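Local atomic coordinates of precorrin-6A reductase (Rhodobacter capsulatus, PDB entry 4X7G), a protein that catalyses the NADPH-dependent reduction of the precorrin-6A macrocycle in cobalamin (vitamin B12) biosynthesis. Residues T2-L7 against Q23-V28; H67-T72 against M238-D243; A93-E98 against D229-L234. One frame throughout, in Å; residues are numbered along the deposited sequence. Where two conformers were deposited one is given.

Interaction 1 of 3, residues T2-L7 against Q23-V28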
loop_
_atom_site.group_PDB
_atom_site.type_symbol
_atom_site.label_atom_id
_atom_site.label_comp_id
_atom_site.label_asym_id
_atom_site.label_seq_id
_atom_site.Cartn_x
_atom_site.Cartn_y
_atom_site.Cartn_z
ATOM N N THR A 2 -13.706 0.286 -24.138
ATOM C CA THR A 2 -12.710 0.313 -23.035
ATOM C C THR A 2 -13.223 1.186 -21.986
ATOM O O THR A 2 -13.597 2.339 -22.207
ATOM C CB THR A 2 -11.425 0.827 -23.564
ATOM O OG1 THR A 2 -10.360 0.733 -22.509
ATOM C CG2 THR A 2 -11.486 2.203 -24.026
ATOM N N ARG A 3 -13.208 0.706 -20.742
ATOM C CA ARG A 3 -13.480 1.532 -19.578
ATOM C C ARG A 3 -12.716 0.883 -18.402
ATOM O O ARG A 3 -13.101 -0.227 -17.985
ATOM C CB ARG A 3 -14.954 1.711 -19.251
ATOM C CG ARG A 3 -15.150 2.797 -18.160
ATOM C CD ARG A 3 -16.607 3.249 -18.013
ATOM N NE ARG A 3 -16.828 4.311 -17.037
ATOM C CZ ARG A 3 -16.537 5.603 -17.163
ATOM N NH1 ARG A 3 -16.839 6.303 -16.042
ATOM N NH2 ARG A 3 -16.055 6.180 -18.314
ATOM N N LEU A 4 -11.658 1.517 -17.939
ATOM C CA LEU A 4 -10.793 0.927 -16.944
ATOM C C LEU A 4 -11.197 1.283 -15.582
ATOM O O LEU A 4 -11.650 2.424 -15.321
ATOM C CB LEU A 4 -9.400 1.412 -17.229
ATOM C CG LEU A 4 -8.832 1.280 -18.666
ATOM C CD1 LEU A 4 -7.415 1.826 -18.754
ATOM C CD2 LEU A 4 -8.950 -0.134 -19.162
ATOM N N LEU A 5 -10.959 0.369 -14.639
ATOM C CA LEU A 5 -11.081 0.664 -13.187
ATOM C C LEU A 5 -9.707 0.455 -12.586
ATOM O O LEU A 5 -9.154 -0.630 -12.688
ATOM C CB LEU A 5 -12.112 -0.267 -12.520
ATOM C CG LEU A 5 -12.246 -0.115 -11.008
ATOM C CD1 LEU A 5 -12.791 1.217 -10.634
ATOM C CD2 LEU A 5 -13.126 -1.225 -10.500
ATOM N N VAL A 6 -9.202 1.482 -11.933
ATOM C CA VAL A 6 -7.937 1.386 -11.187
ATOM C C VAL A 6 -8.262 1.392 -9.723
ATOM O O VAL A 6 -8.769 2.374 -9.204
ATOM C CB VAL A 6 -7.003 2.538 -11.533
ATOM C CG1 VAL A 6 -5.742 2.447 -10.679
ATOM C CG2 VAL A 6 -6.700 2.610 -13.030
ATOM N N LEU A 7 -7.995 0.260 -9.074
ATOM C CA LEU A 7 -8.101 0.201 -7.635
ATOM C C LEU A 7 -6.818 0.789 -7.083
ATOM O O LEU A 7 -5.730 0.266 -7.388
ATOM C CB LEU A 7 -8.346 -1.237 -7.146
ATOM C CG LEU A 7 -9.562 -1.937 -7.788
ATOM C CD1 LEU A 7 -9.565 -3.415 -7.316
ATOM C CD2 LEU A 7 -10.829 -1.229 -7.447
ATOM N N GLN A 23 -2.557 9.441 -21.620
ATOM C CA GLN A 23 -2.765 8.720 -22.868
ATOM C C GLN A 23 -4.202 8.688 -23.302
ATOM O O GLN A 23 -4.511 8.093 -24.362
ATOM C CB GLN A 23 -2.215 7.287 -22.748
ATOM C CG GLN A 23 -0.690 7.262 -22.567
ATOM C CD GLN A 23 -0.118 5.863 -22.571
ATOM O OE1 GLN A 23 -0.707 4.926 -23.098
ATOM N NE2 GLN A 23 1.082 5.735 -22.051
ATOM N N GLY A 24 -5.082 9.339 -22.598
ATOM C CA GLY A 24 -6.439 9.462 -23.041
ATOM C C GLY A 24 -7.324 8.267 -22.863
ATOM O O GLY A 24 -8.319 8.113 -23.602
ATOM N N PHE A 25 -7.105 7.446 -21.839
ATOM C CA PHE A 25 -8.012 6.333 -21.547
ATOM C C PHE A 25 -9.204 6.750 -20.793
ATOM O O PHE A 25 -9.124 7.569 -19.873
ATOM C CB PHE A 25 -7.293 5.204 -20.771
ATOM C CG PHE A 25 -6.312 4.410 -21.583
ATOM C CD1 PHE A 25 -5.020 4.786 -21.758
ATOM C CD2 PHE A 25 -6.733 3.188 -22.264
ATOM C CE1 PHE A 25 -4.144 4.047 -22.507
ATOM C CE2 PHE A 25 -5.892 2.486 -22.996
ATOM C CZ PHE A 25 -4.614 2.886 -23.150
ATOM N N GLU A 26 -10.345 6.101 -21.030
ATOM C CA GLU A 26 -11.491 6.236 -20.228
ATOM C C GLU A 26 -11.308 5.345 -18.991
ATOM O O GLU A 26 -11.152 4.135 -19.101
ATOM C CB GLU A 26 -12.733 5.796 -21.022
ATOM C CG GLU A 26 -14.058 6.018 -20.506
ATOM C CD GLU A 26 -15.118 6.145 -21.690
ATOM O OE1 GLU A 26 -14.894 6.676 -22.874
ATOM O OE2 GLU A 26 -16.104 5.622 -21.328
ATOM N N ALA A 27 -11.290 5.946 -17.839
ATOM C CA ALA A 27 -10.898 5.225 -16.626
ATOM C C ALA A 27 -11.467 5.879 -15.412
ATOM O O ALA A 27 -11.571 7.141 -15.375
ATOM C CB ALA A 27 -9.379 5.181 -16.482
ATOM N N VAL A 28 -11.738 5.098 -14.369
ATOM C CA VAL A 28 -12.158 5.548 -13.012
ATOM C C VAL A 28 -11.093 5.099 -12.033
ATOM O O VAL A 28 -10.623 3.944 -12.145
ATOM C CB VAL A 28 -13.525 4.917 -12.669
ATOM C CG1 VAL A 28 -13.846 5.218 -11.211
ATOM C CG2 VAL A 28 -14.639 5.400 -13.591
#
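R3 reaches across to E26 and V28 at the N-terminal start of a parallel strand pair, brought together by the right-handed beta-alpha-beta unit of strand 4-7, helix 11-22 and strand 27-31 in this Rossmann-type domain. Three backbone bonds zip the strands: L4 N to E26 O, V28 N to L4 O and V6 N to V28 O, all between 2.8 and 2.9 Å. The two bonds of L4 bracket A27, and L4 CB lies 3.8 Å from A27 CB on one face of the sheet, while L5 and V28 share the other.

R3 CB leaves the backbone without aiming at the partner; CG, anti to the backbone N (chi1 -170°), starts an extended chain that crosses the glutamate at a slant, CG nearest E26 CG, and CD comes near E26 OE2. Farther out, R3 CZ lies 4.1 Å from V28 CG2. R3 NH2 donates to E26 OE2 at 3.1 Å in a bent salt bridge (143° at the hydrogen), the flat groups turned 72° against each other and the oxygen met on its anti side, well out of the carboxylate plane. NH1 has a stronger partner in E63 of helix 52-63, so two carboxylates probably steady the positive charge. On the face that carries L4 and A27, L4 CD1 rests 3.8 Å from F25 CD2, and L20 of helix 11-22 packs on both. R3 NH1 also lies 3.4 Å from V28 CG2.

Interaction 2 of 3, residues H67-T72 against M238-D243. With NAP (NADP nicotinamide-adenine-dinucleotide phosphate), chain B.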
loop_
_atom_site.group_PDB
_atom_site.type_symbol
_atom_site.label_atom_id
_atom_site.label_comp_id
_atom_site.label_asym_id
_atom_site.label_seq_id
_atom_site.Cartn_x
_atom_site.Cartn_y
_atom_site.Cartn_z
ATOM N N HIS A 67 -11.745 -3.673 -17.967
ATOM C CA HIS A 67 -10.476 -4.123 -17.419
ATOM C C HIS A 67 -10.348 -3.489 -16.058
ATOM O O HIS A 67 -10.642 -2.282 -15.864
ATOM C CB HIS A 67 -9.251 -3.697 -18.262
ATOM C CG HIS A 67 -9.320 -4.083 -19.693
ATOM N ND1 HIS A 67 -10.120 -3.436 -20.589
ATOM C CD2 HIS A 67 -8.671 -5.054 -20.351
ATOM C CE1 HIS A 67 -9.993 -4.057 -21.750
ATOM N NE2 HIS A 67 -9.066 -4.994 -21.663
ATOM N N VAL A 68 -9.784 -4.254 -15.116
ATOM C CA VAL A 68 -9.431 -3.782 -13.800
ATOM C C VAL A 68 -7.915 -3.888 -13.627
ATOM O O VAL A 68 -7.335 -4.926 -13.851
ATOM C CB VAL A 68 -10.108 -4.601 -12.693
ATOM C CG1 VAL A 68 -9.682 -4.143 -11.302
ATOM C CG2 VAL A 68 -11.615 -4.500 -12.834
ATOM N N ILE A 69 -7.311 -2.783 -13.162
ATOM C CA ILE A 69 -5.929 -2.813 -12.648
ATOM C C ILE A 69 -5.994 -2.649 -11.156
ATOM O O ILE A 69 -6.435 -1.628 -10.651
ATOM C CB ILE A 69 -5.028 -1.735 -13.260
ATOM C CG1 ILE A 69 -5.058 -1.839 -14.794
ATOM C CG2 ILE A 69 -3.615 -1.933 -12.688
ATOM C CD1 ILE A 69 -4.541 -3.104 -15.392
ATOM N N ASP A 70 -5.627 -3.744 -10.478
ATOM C CA ASP A 70 -5.580 -3.722 -9.033
ATOM C C ASP A 70 -4.239 -3.185 -8.599
ATOM O O ASP A 70 -3.259 -3.924 -8.545
ATOM C CB ASP A 70 -5.802 -5.146 -8.483
ATOM C CG ASP A 70 -5.574 -5.223 -7.007
ATOM O OD1 ASP A 70 -5.435 -4.178 -6.350
ATOM O OD2 ASP A 70 -5.505 -6.395 -6.496
ATOM N N ALA A 71 -4.165 -1.887 -8.298
ATOM C CA ALA A 71 -2.954 -1.212 -7.839
ATOM C C ALA A 71 -3.073 -0.878 -6.375
ATOM O O ALA A 71 -2.538 0.114 -5.921
ATOM C CB ALA A 71 -2.632 -0.014 -8.704
ATOM N N THR A 72 -3.824 -1.699 -5.656
ATOM C CA THR A 72 -3.885 -1.526 -4.182
ATOM C C THR A 72 -2.555 -1.990 -3.544
ATOM O O THR A 72 -1.742 -2.680 -4.093
ATOM C CB THR A 72 -5.054 -2.284 -3.595
ATOM O OG1 THR A 72 -4.866 -3.728 -3.691
ATOM C CG2 THR A 72 -6.390 -1.881 -4.174
HETATM N N MSE A 238 0.971 -1.300 -19.127
HETATM C CA MSE A 238 0.556 -0.751 -20.360
HETATM C C MSE A 238 0.575 -1.835 -21.467
HETATM O O MSE A 238 -0.299 -1.878 -22.292
HETATM C CB MSE A 238 1.441 0.402 -20.774
HETATM C CG MSE A 238 1.288 1.569 -19.724
HETATM SE SE MSE A 238 -0.504 2.096 -18.992
HETATM C CE MSE A 238 -1.240 2.559 -20.720
ATOM N N GLY A 239 1.579 -2.722 -21.430
ATOM C CA GLY A 239 1.602 -3.874 -22.399
ATOM C C GLY A 239 0.441 -4.801 -22.171
ATOM O O GLY A 239 -0.166 -5.290 -23.135
ATOM N N TRP A 240 0.125 -5.115 -20.911
ATOM C CA TRP A 240 -1.018 -5.965 -20.596
ATOM C C TRP A 240 -2.275 -5.360 -21.099
ATOM O O TRP A 240 -3.129 -6.046 -21.702
ATOM C CB TRP A 240 -1.014 -6.228 -19.089
ATOM C CG TRP A 240 -2.111 -7.122 -18.593
ATOM C CD1 TRP A 240 -1.974 -8.474 -18.293
ATOM C CD2 TRP A 240 -3.445 -6.797 -18.320
ATOM N NE1 TRP A 240 -3.147 -8.976 -17.862
ATOM C CE2 TRP A 240 -4.090 -7.988 -17.882
ATOM C CE3 TRP A 240 -4.177 -5.603 -18.333
ATOM C CZ2 TRP A 240 -5.406 -8.004 -17.555
ATOM C CZ3 TRP A 240 -5.482 -5.633 -17.969
ATOM C CH2 TRP A 240 -6.114 -6.803 -17.574
ATOM N N LEU A 241 -2.486 -4.028 -20.919
ATOM C CA LEU A 241 -3.700 -3.443 -21.350
ATOM C C LEU A 241 -3.819 -3.526 -22.884
ATOM O O LEU A 241 -4.893 -3.849 -23.397
ATOM C CB LEU A 241 -3.758 -1.950 -20.938
ATOM C CG LEU A 241 -4.082 -1.681 -19.490
ATOM C CD1 LEU A 241 -3.786 -0.234 -19.079
ATOM C CD2 LEU A 241 -5.498 -2.013 -19.200
ATOM N N ALA A 242 -2.735 -3.199 -23.561
ATOM C CA ALA A 242 -2.753 -3.315 -25.036
ATOM C C ALA A 242 -3.110 -4.754 -25.514
ATOM O O ALA A 242 -3.978 -4.948 -26.363
ATOM C CB ALA A 242 -1.473 -2.848 -25.633
ATOM N N ASP A 243 -2.423 -5.684 -24.851
ATOM C CA ASP A 243 -2.640 -7.143 -25.169
ATOM C C ASP A 243 -4.038 -7.582 -24.960
ATOM O O ASP A 243 -4.558 -8.455 -25.731
ATOM C CB ASP A 243 -1.748 -8.007 -24.333
ATOM C CG ASP A 243 -0.360 -8.070 -24.718
ATOM O OD1 ASP A 243 0.123 -7.525 -25.770
ATOM O OD2 ASP A 243 0.459 -8.700 -23.964
HETATM P PA NAP B . -8.286 -4.401 2.565
HETATM O O1A NAP B . -8.227 -4.900 4.002
HETATM O O2A NAP B . -7.826 -5.238 1.583
HETATM O O5B NAP B . -9.697 -3.917 2.190
HETATM C C5B NAP B . -10.868 -3.930 3.032
HETATM C C4B NAP B . -12.123 -3.453 2.342
HETATM O O4B NAP B . -11.936 -2.015 1.975
HETATM C C3B NAP B . -12.343 -4.029 0.969
HETATM O O3B NAP B . -12.948 -5.319 1.073
HETATM C C2B NAP B . -13.135 -3.009 0.259
HETATM O O2B NAP B . -14.461 -2.940 0.818
HETATM C C1B NAP B . -12.512 -1.776 0.672
HETATM N N9A NAP B . -11.399 -1.292 -0.188
HETATM C C8A NAP B . -10.053 -1.554 -0.077
HETATM N N7A NAP B . -9.353 -0.920 -1.057
HETATM C C5A NAP B . -10.320 -0.332 -1.825
HETATM C C6A NAP B . -10.237 0.490 -3.013
HETATM N N6A NAP B . -9.065 0.892 -3.524
HETATM N N1A NAP B . -11.376 0.938 -3.584
HETATM C C2A NAP B . -12.580 0.550 -2.999
HETATM N N3A NAP B . -12.811 -0.167 -1.899
HETATM C C4A NAP B . -11.645 -0.583 -1.330
HETATM O O3 NAP B . -7.439 -3.044 2.368
HETATM P PN NAP B . -6.934 -1.888 3.408
HETATM O O1N NAP B . -5.642 -2.317 4.091
HETATM O O2N NAP B . -8.040 -1.440 4.262
HETATM O O5D NAP B . -6.460 -0.741 2.378
HETATM C C5D NAP B . -7.286 0.450 2.228
HETATM C C4D NAP B . -6.713 1.249 1.162
HETATM O O4D NAP B . -5.486 1.809 1.591
HETATM C C3D NAP B . -6.528 0.553 -0.208
HETATM O O3D NAP B . -6.888 1.381 -1.324
HETATM C C2D NAP B . -5.025 0.283 -0.224
HETATM O O2D NAP B . -4.398 0.266 -1.448
HETATM C C1D NAP B . -4.506 1.463 0.641
HETATM N N1N NAP B . -3.362 1.108 1.342
HETATM C C2N NAP B . -3.136 0.189 2.047
HETATM C C3N NAP B . -1.847 0.296 2.430
HETATM C C7N NAP B . -1.977 -0.998 3.198
HETATM O O7N NAP B . -3.239 -1.359 2.924
HETATM N N7N NAP B . -0.905 -1.540 3.928
HETATM C C4N NAP B . -0.926 1.455 1.927
HETATM C C5N NAP B . -1.303 2.625 1.037
HETATM C C6N NAP B . -2.595 2.191 0.831
HETATM P P2B NAP B . -15.687 -3.750 0.102
HETATM O O1X NAP B . -16.834 -3.095 0.830
HETATM O O2X NAP B . -15.613 -3.583 -1.303
HETATM O O3X NAP B . -15.453 -5.286 0.218
#
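With chi1 at -54° for H67 and -55° for I69, CG of the histidine and CG1 of the isoleucine both stand anti to their carbonyl carbons, and from there the two side chains reach helix 238-243. W240 answers with CG anti to its own backbone N (chi1 -179°), which carries the indole off the helix to the strand. I69 CD1 then lies 3.7 Å from W240 CZ3 as the two side chains run past each other in opposite senses, and the same I69 CD1 touches L241 CD2 at 4.1 Å. H67 CD2 approaches W240 CZ3 at 4.0 Å, the ring planes nearly perpendicular yet the approach oblique.

Polar ends are anchored beyond this apolar patch: W240 NE1 bonds to D229, and H67 NE2 bonds to the carbonyl oxygen of H244, whose ring stacks on W240. These bonds should limit how far either ring can turn.

At the other end of the strand, D70 OD1 accepts from T72 N at 3.0 Å and from T72 OG1 at 2.8 Å, the latter on its syn lone pair. The first bond closes an Asx turn, while D70 OD2 pairs with R228 and S80. T72 CA, thus positioned, comes within 3.3 Å of NAP O2D. A helix packed nearly antiparallel on a strand whose following loop meets the dinucleotide is the arrangement of a Rossmann-type nucleotide-binding domain.

Interaction 3 of 3, residues A93-E98 against D229-L234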
loop_
_atom_site.group_PDB
_atom_site.type_symbol
_atom_site.label_atom_id
_atom_site.label_comp_id
_atom_site.label_asym_id
_atom_site.label_seq_id
_atom_site.Cartn_x
_atom_site.Cartn_y
_atom_site.Cartn_z
ATOM N N ALA A 93 -11.232 -8.649 -17.435
ATOM C CA ALA A 93 -9.819 -8.890 -17.363
ATOM C C ALA A 93 -9.181 -8.096 -16.190
ATOM O O ALA A 93 -9.601 -6.996 -15.914
ATOM C CB ALA A 93 -9.145 -8.410 -18.608
ATOM N N LEU A 94 -8.276 -8.743 -15.502
ATOM C CA LEU A 94 -7.653 -8.198 -14.270
ATOM C C LEU A 94 -6.143 -8.361 -14.277
ATOM O O LEU A 94 -5.622 -9.432 -14.598
ATOM C CB LEU A 94 -8.179 -8.993 -13.078
ATOM C CG LEU A 94 -7.572 -8.744 -11.708
ATOM C CD1 LEU A 94 -7.810 -7.339 -11.253
ATOM C CD2 LEU A 94 -8.152 -9.712 -10.672
ATOM N N CYS A 95 -5.407 -7.280 -13.979
ATOM C CA CYS A 95 -3.993 -7.399 -13.675
ATOM C C CYS A 95 -3.733 -6.693 -12.371
ATOM O O CYS A 95 -4.284 -5.589 -12.117
ATOM C CB CYS A 95 -3.091 -6.765 -14.691
ATOM S SG CYS A 95 -1.435 -7.562 -14.617
ATOM N N ALA A 96 -2.869 -7.242 -11.518
ATOM C CA ALA A 96 -2.415 -6.530 -10.292
ATOM C C ALA A 96 -1.140 -5.845 -10.590
ATOM O O ALA A 96 -0.160 -6.461 -10.956
ATOM C CB ALA A 96 -2.218 -7.543 -9.131
ATOM N N PHE A 97 -1.081 -4.535 -10.335
ATOM C CA PHE A 97 0.091 -3.758 -10.451
ATOM C C PHE A 97 0.752 -3.703 -9.116
ATOM O O PHE A 97 0.390 -2.933 -8.214
ATOM C CB PHE A 97 -0.235 -2.330 -10.912
ATOM C CG PHE A 97 0.937 -1.436 -11.128
ATOM C CD1 PHE A 97 2.273 -1.880 -11.138
ATOM C CD2 PHE A 97 0.777 -0.055 -11.405
ATOM C CE1 PHE A 97 3.338 -0.997 -11.383
ATOM C CE2 PHE A 97 1.792 0.789 -11.704
ATOM C CZ PHE A 97 3.059 0.347 -11.643
ATOM N N GLU A 98 1.663 -4.634 -8.947
ATOM C CA GLU A 98 2.486 -4.682 -7.705
ATOM C C GLU A 98 3.866 -5.132 -8.028
ATOM O O GLU A 98 4.084 -6.052 -8.866
ATOM C CB GLU A 98 1.861 -5.472 -6.678
ATOM C CG GLU A 98 1.668 -6.905 -6.953
ATOM C CD GLU A 98 1.618 -7.808 -5.651
ATOM O OE1 GLU A 98 1.100 -7.449 -4.548
ATOM O OE2 GLU A 98 1.975 -8.977 -5.770
ATOM N N ASP A 229 -3.128 -12.384 -12.848
ATOM C CA ASP A 229 -2.072 -11.816 -13.565
ATOM C C ASP A 229 -1.383 -10.710 -12.760
ATOM O O ASP A 229 -2.101 -9.903 -12.175
ATOM C CB ASP A 229 -2.549 -11.181 -14.902
ATOM C CG ASP A 229 -2.921 -12.181 -16.009
ATOM O OD1 ASP A 229 -2.846 -13.405 -15.795
ATOM O OD2 ASP A 229 -3.338 -11.688 -17.067
ATOM N N ILE A 230 -0.058 -10.696 -12.778
ATOM C CA ILE A 230 0.734 -9.646 -12.068
ATOM C C ILE A 230 1.469 -8.845 -13.093
ATOM O O ILE A 230 2.181 -9.382 -14.018
ATOM C CB ILE A 230 1.775 -10.295 -11.149
ATOM C CG1 ILE A 230 1.108 -11.230 -10.195
ATOM C CG2 ILE A 230 2.629 -9.218 -10.486
ATOM C CD1 ILE A 230 0.106 -10.702 -9.343
ATOM N N CYS A 231 1.345 -7.519 -13.038
ATOM C CA CYS A 231 1.988 -6.553 -13.878
ATOM C C CYS A 231 2.963 -5.877 -12.926
ATOM O O CYS A 231 2.551 -5.099 -12.035
ATOM C CB CYS A 231 0.953 -5.604 -14.497
ATOM S SG CYS A 231 -0.169 -6.425 -15.678
ATOM N N ALA A 232 4.209 -6.118 -13.078
ATOM C CA ALA A 232 5.204 -5.721 -12.053
ATOM C C ALA A 232 5.741 -4.345 -12.210
ATOM O O ALA A 232 6.442 -3.861 -11.247
ATOM C CB ALA A 232 6.420 -6.712 -12.036
ATOM N N THR A 233 5.519 -3.685 -13.322
ATOM C CA THR A 233 5.969 -2.398 -13.649
ATOM C C THR A 233 4.905 -1.652 -14.414
ATOM O O THR A 233 4.009 -2.263 -15.004
ATOM C CB THR A 233 7.267 -2.390 -14.489
ATOM O OG1 THR A 233 6.945 -2.848 -15.840
ATOM C CG2 THR A 233 8.403 -3.205 -13.828
ATOM N N LEU A 234 5.075 -0.355 -14.559
ATOM C CA LEU A 234 4.185 0.494 -15.300
ATOM C C LEU A 234 4.171 0.091 -16.750
ATOM O O LEU A 234 3.086 -0.024 -17.361
ATOM C CB LEU A 234 4.516 1.933 -15.025
ATOM C CG LEU A 234 3.659 2.952 -15.639
ATOM C CD1 LEU A 234 2.273 2.884 -15.008
ATOM C CD2 LEU A 234 4.233 4.321 -15.284
HETATM O O HOH W 1 -5.769 -12.090 -13.940
#
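C95 and C231 are joined by a disulfide across neighbouring parallel strands, and their two side chains adopt different first torsions to make it. In C95 the sulfur sits anti to the backbone N (chi1 -156°), in C231 anti to the carbonyl carbon (chi1 -67°); C95 SG and C231 SG bond at 2.0 Å with chi3 at 109°. F97 lies on the same face of the sheet, its ring extending beside the chain that leaves strand 229-231. F97 CE1 comes 3.5 Å from T233 C, and F97 CE2 meets L234 CD1 at 3.9 Å. On the other face, A96 CB touches I230 CD1.

The backbones are tied by A96 N to D229 O and C231 N to A96 O, both 2.8 Å and nearly straight, whereas E98 N to C231 O is weak. Where the strands begin to pair, a water donates to L94 O and accepts from D229 N, bridging them. T233 OG1 caps the backbone N of G236, starting helix 234-243. Strand 229-231 comes after the second sheet yet completes the edge of the first, while strand 109-113, which follows 93-97, lies at the edge of the second, consistent with the strand-swapped Rossmann-fold domains of this reductase.

All three contacts serve one parallel sheet, in which strands 27-31, 4-7, 67-70, 93-97 and 229-231 follow in order. Interactions 1 and 3 pair neighbouring strands through backbone bonds; interaction 2 instead lays a helix over the sheet chiefly by side chains, without hydrogen bonds between its segments. Burial differs accordingly: interaction 2 is wholly buried and made by van der Waals contact of aliphatic and aromatic groups, interaction 1 is largely buried but carries a salt bridge, and interaction 3, at the sheet's edge, is partly exposed, with a covalent link and a bridging water. Bonds from L5 O to I69 N and from C95 O to D70 N connect them, and W240 CB packs on C231 SG.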